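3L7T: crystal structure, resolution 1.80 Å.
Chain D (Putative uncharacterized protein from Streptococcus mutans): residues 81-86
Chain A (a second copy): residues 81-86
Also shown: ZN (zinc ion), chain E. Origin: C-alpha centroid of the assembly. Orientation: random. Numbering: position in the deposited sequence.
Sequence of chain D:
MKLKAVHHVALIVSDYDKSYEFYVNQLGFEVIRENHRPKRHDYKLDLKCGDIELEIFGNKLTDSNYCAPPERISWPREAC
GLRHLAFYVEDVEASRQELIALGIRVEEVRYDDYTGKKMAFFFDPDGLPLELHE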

ATOM      1  N   GLY D  81      -8.769   1.940   2.991  1.00 19.52           N
ATOM      2  CA  GLY D  81      -7.804   1.713   1.891  1.00 22.48           C
ATOM      3  C   GLY D  81      -6.377   1.603   2.419  1.00 21.42           C
ATOM      4  O   GLY D  81      -6.156   1.418   3.610  1.00 21.44           O
ATOM      5  N   LEU D  82      -5.387   1.596   1.522  1.00 21.22           N
ATOM      6  CA  LEU D  82      -4.024   1.335   1.964  1.00 20.25           C
ATOM      7  C   LEU D  82      -3.531   2.472   2.843  1.00 20.71           C
ATOM      8  O   LEU D  82      -3.779   3.658   2.560  1.00 21.42           O
ATOM      9  CB  LEU D  82      -3.106   1.180   0.747  1.00 20.31           C
ATOM     10  CG  LEU D  82      -3.424  -0.071  -0.053  1.00 23.25           C
ATOM     11  CD1 LEU D  82      -2.661   0.027  -1.376  1.00 23.89           C
ATOM     12  CD2 LEU D  82      -3.060  -1.347   0.690  1.00 24.67           C
ATOM     13  N   ARG D  83      -2.912   2.101   3.954  1.00 18.68           N
ATOM     14  CA  ARG D  83      -2.688   3.006   5.038  1.00 21.99           C
ATOM     15  C   ARG D  83      -1.202   3.402   5.089  1.00 21.16           C
ATOM     16  O   ARG D  83      -0.873   4.584   5.011  1.00 23.17           O
ATOM     17  CB  ARG D  83      -3.162   2.363   6.342  1.00 21.01           C
ATOM     18  CG  ARG D  83      -2.955   3.246   7.542  1.00 22.33           C
ATOM     19  CD  ARG D  83      -3.078   2.452   8.838  1.00 21.77           C
ATOM     20  NE  ARG D  83      -3.156   3.400   9.948  1.00 22.41           N
ATOM     21  CZ  ARG D  83      -3.195   3.050  11.225  1.00 31.63           C
ATOM     22  NH1 ARG D  83      -3.103   1.764  11.575  1.00 30.46           N
ATOM     23  NH2 ARG D  83      -3.247   3.992  12.163  1.00 30.16           N
ATOM     24  N   HIS D  84      -0.301   2.439   5.253  1.00 21.27           N
ATOM     25  CA  HIS D  84       1.134   2.788   5.270  1.00 22.44           C
ATOM     26  C   HIS D  84       1.986   1.595   4.886  1.00 21.54           C
ATOM     27  O   HIS D  84       1.465   0.522   4.656  1.00 20.43           O
ATOM     28  CB  HIS D  84       1.584   3.322   6.633  1.00 25.44           C
ATOM     29  CG  HIS D  84       1.512   2.312   7.736  1.00 24.01           C
ATOM     30  ND1 HIS D  84       0.660   2.450   8.808  1.00 27.84           N
ATOM     31  CD2 HIS D  84       2.221   1.182   7.963  1.00 26.48           C
ATOM     32  CE1 HIS D  84       0.808   1.423   9.621  1.00 30.25           C
ATOM     33  NE2 HIS D  84       1.728   0.623   9.116  1.00 30.58           N
ATOM     34  N   LEU D  85       3.253   1.865   4.602  1.00 20.16           N
ATOM     35  CA  LEU D  85       4.150   0.890   4.015  1.00 20.51           C
ATOM     36  C   LEU D  85       5.394   0.832   4.880  1.00 21.35           C
ATOM     37  O   LEU D  85       5.949   1.873   5.257  1.00 22.24           O
ATOM     38  CB  LEU D  85       4.516   1.376   2.602  1.00 20.51           C
ATOM     39  CG  LEU D  85       5.371   0.460   1.738  1.00 22.22           C
ATOM     40  CD1 LEU D  85       4.712  -0.871   1.490  1.00 29.32           C
ATOM     41  CD2 LEU D  85       5.609   1.164   0.384  1.00 26.86           C
ATOM     42  N   ALA D  86       5.820  -0.377   5.227  1.00 20.12           N
ATOM     43  CA  ALA D  86       6.963  -0.550   6.109  1.00 21.94           C
ATOM     44  C   ALA D  86       8.029  -1.305   5.336  1.00 20.38           C
ATOM     45  O   ALA D  86       7.728  -2.247   4.624  1.00 22.54           O
ATOM     46  CB  ALA D  86       6.576  -1.331   7.380  1.00 21.58           C
TER
HETATM   47 ZN    ZN E 401       2.442  -0.802  10.526  0.50 58.67          ZN
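Chain A 81-86: GLRHLA

The contact is built around one leucine meeting its own copy. Leu D82 and Leu A82 face each other with CB of Leu D82 3.4 Å from CB of Leu A82, and their CA atoms, 5.4 Å apart, set the register. Such an approach leaves no room for anything between the two side chains at their base, and beyond CB each side chain runs past the other. Both do so with the same rotamer, m at chi1 and t at chi2, which carries CD1 over the neighbouring strand. CD1 of Leu D82 lies 3.5 Å from O of His A84 and 4.2 Å from CB of Leu A85; in return, CD1 of Leu A82 comes within 3.5 Å of CA of His D84 and 4.1 Å of CB of Leu D85. The exchange is nearly symmetric, and Leu D82 and Leu A82 supply most of the 314 Å² buried.

Chain A is extended here, a strand like its partner; the N-to-C directions of the two strands make 125°, oblique and nearer antiparallel than parallel, with the axes 6.3 Å apart at closest approach. No hydrogen bond links the two stretches directly: the leucine side chains pack against each other and against the facing backbone. Leu A82 and Leu A85 point toward chain D while Arg A83 and His A84 between them both point away, and the chain D residues do the same, so the two-residue repeat of a regular strand is broken; the backbone of Arg D83 and Arg A83, with psi near -60° in both, departs from regular extended values there. NE2 of His D84 binds the zinc ion at 2.1 Å, with a further ligand from elsewhere in the structure.

At the polar edge, two waters join the leucine backbones. Water 1 donates to O of Leu A82 (2.8 Å) and accepts from N of Leu D82 (3.0 Å); water 2 reverses the chains, accepting from N of Leu A82 (3.0 Å) and donating to O of Leu D82 (3.1 Å).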

ATOM      1  N   GLY A  81      -0.961   9.216  -1.575  1.00 24.17           N
ATOM      2  CA  GLY A  81      -0.693   8.148  -0.622  1.00 21.02           C
ATOM      3  C   GLY A  81      -0.766   6.814  -1.308  1.00 23.07           C
ATOM      4  O   GLY A  81      -0.808   6.744  -2.526  1.00 24.61           O
ATOM      5  N   LEU A  82      -0.886   5.743  -0.533  1.00 20.32           N
ATOM      6  CA  LEU A  82      -0.942   4.439  -1.162  1.00 22.28           C
ATOM      7  C   LEU A  82      -2.232   4.162  -1.899  1.00 25.06           C
ATOM      8  O   LEU A  82      -3.324   4.424  -1.390  1.00 24.92           O
ATOM      9  CB  LEU A  82      -0.675   3.342  -0.146  1.00 22.92           C
ATOM     10  CG  LEU A  82       0.688   3.423   0.508  1.00 24.08           C
ATOM     11  CD1 LEU A  82       0.661   2.644   1.834  1.00 22.20           C
ATOM     12  CD2 LEU A  82       1.723   2.806  -0.428  1.00 25.17           C
ATOM     13  N   ARG A  83      -2.096   3.666  -3.119  1.00 22.96           N
ATOM     14  CA  ARG A  83      -3.167   3.658  -4.098  1.00 25.52           C
ATOM     15  C   ARG A  83      -3.788   2.274  -4.213  1.00 26.25           C
ATOM     16  O   ARG A  83      -4.983   2.102  -3.958  1.00 27.43           O
ATOM     17  CB  ARG A  83      -2.607   4.102  -5.466  1.00 24.66           C
ATOM     18  CG  ARG A  83      -3.653   4.302  -6.537  1.00 30.56           C
ATOM     19  CD  ARG A  83      -2.986   4.571  -7.898  1.00 32.39           C
ATOM     20  NE  ARG A  83      -4.021   4.733  -8.907  1.00 33.31           N
ATOM     21  CZ  ARG A  83      -3.826   4.734 -10.225  1.00 43.69           C
ATOM     22  NH1 ARG A  83      -2.603   4.645 -10.744  1.00 37.63           N
ATOM     23  NH2 ARG A  83      -4.879   4.847 -11.029  1.00 40.38           N
ATOM     24  N   HIS A  84      -2.994   1.297  -4.660  1.00 23.95           N
ATOM     25  CA  HIS A  84      -3.482  -0.061  -4.854  1.00 25.30           C
ATOM     26  C   HIS A  84      -2.357  -1.071  -4.670  1.00 25.09           C
ATOM     27  O   HIS A  84      -1.202  -0.703  -4.454  1.00 26.14           O
ATOM     28  CB  HIS A  84      -4.197  -0.231  -6.205  1.00 26.85           C
ATOM     29  CG  HIS A  84      -3.281  -0.306  -7.391  1.00 33.47           C
ATOM     30  ND1 HIS A  84      -3.180   0.708  -8.319  1.00 36.07           N
ATOM     31  CD2 HIS A  84      -2.493  -1.311  -7.847  1.00 39.17           C
ATOM     32  CE1 HIS A  84      -2.333   0.349  -9.270  1.00 37.68           C
ATOM     33  NE2 HIS A  84      -1.872  -0.856  -8.983  1.00 39.58           N
ATOM     34  N   LEU A  85      -2.731  -2.337  -4.658  1.00 25.22           N
ATOM     35  CA  LEU A  85      -1.830  -3.415  -4.326  1.00 22.42           C
ATOM     36  C   LEU A  85      -2.083  -4.504  -5.333  1.00 23.25           C
ATOM     37  O   LEU A  85      -3.231  -4.824  -5.651  1.00 22.41           O
ATOM     38  CB  LEU A  85      -2.155  -3.905  -2.894  1.00 22.90           C
ATOM     39  CG  LEU A  85      -1.487  -5.125  -2.301  1.00 26.23           C
ATOM     40  CD1 LEU A  85      -0.014  -4.902  -2.257  1.00 25.61           C
ATOM     41  CD2 LEU A  85      -2.018  -5.330  -0.873  1.00 26.66           C
ATOM     42  N   ALA A  86      -1.005  -5.075  -5.866  1.00 22.17           N
ATOM     43  CA  ALA A  86      -1.134  -6.097  -6.881  1.00 21.62           C
ATOM     44  C   ALA A  86      -0.484  -7.363  -6.391  1.00 23.29           C
ATOM     45  O   ALA A  86       0.542  -7.297  -5.715  1.00 24.80           O
ATOM     46  CB  ALA A  86      -0.431  -5.635  -8.178  1.00 21.59           C
TER
HETATM   47  O   HOH W   1      -5.902   3.438  -0.757  1.00 33.66           O
HETATM   48  O   HOH W   2      -1.949   6.152   2.201  1.00 36.61           O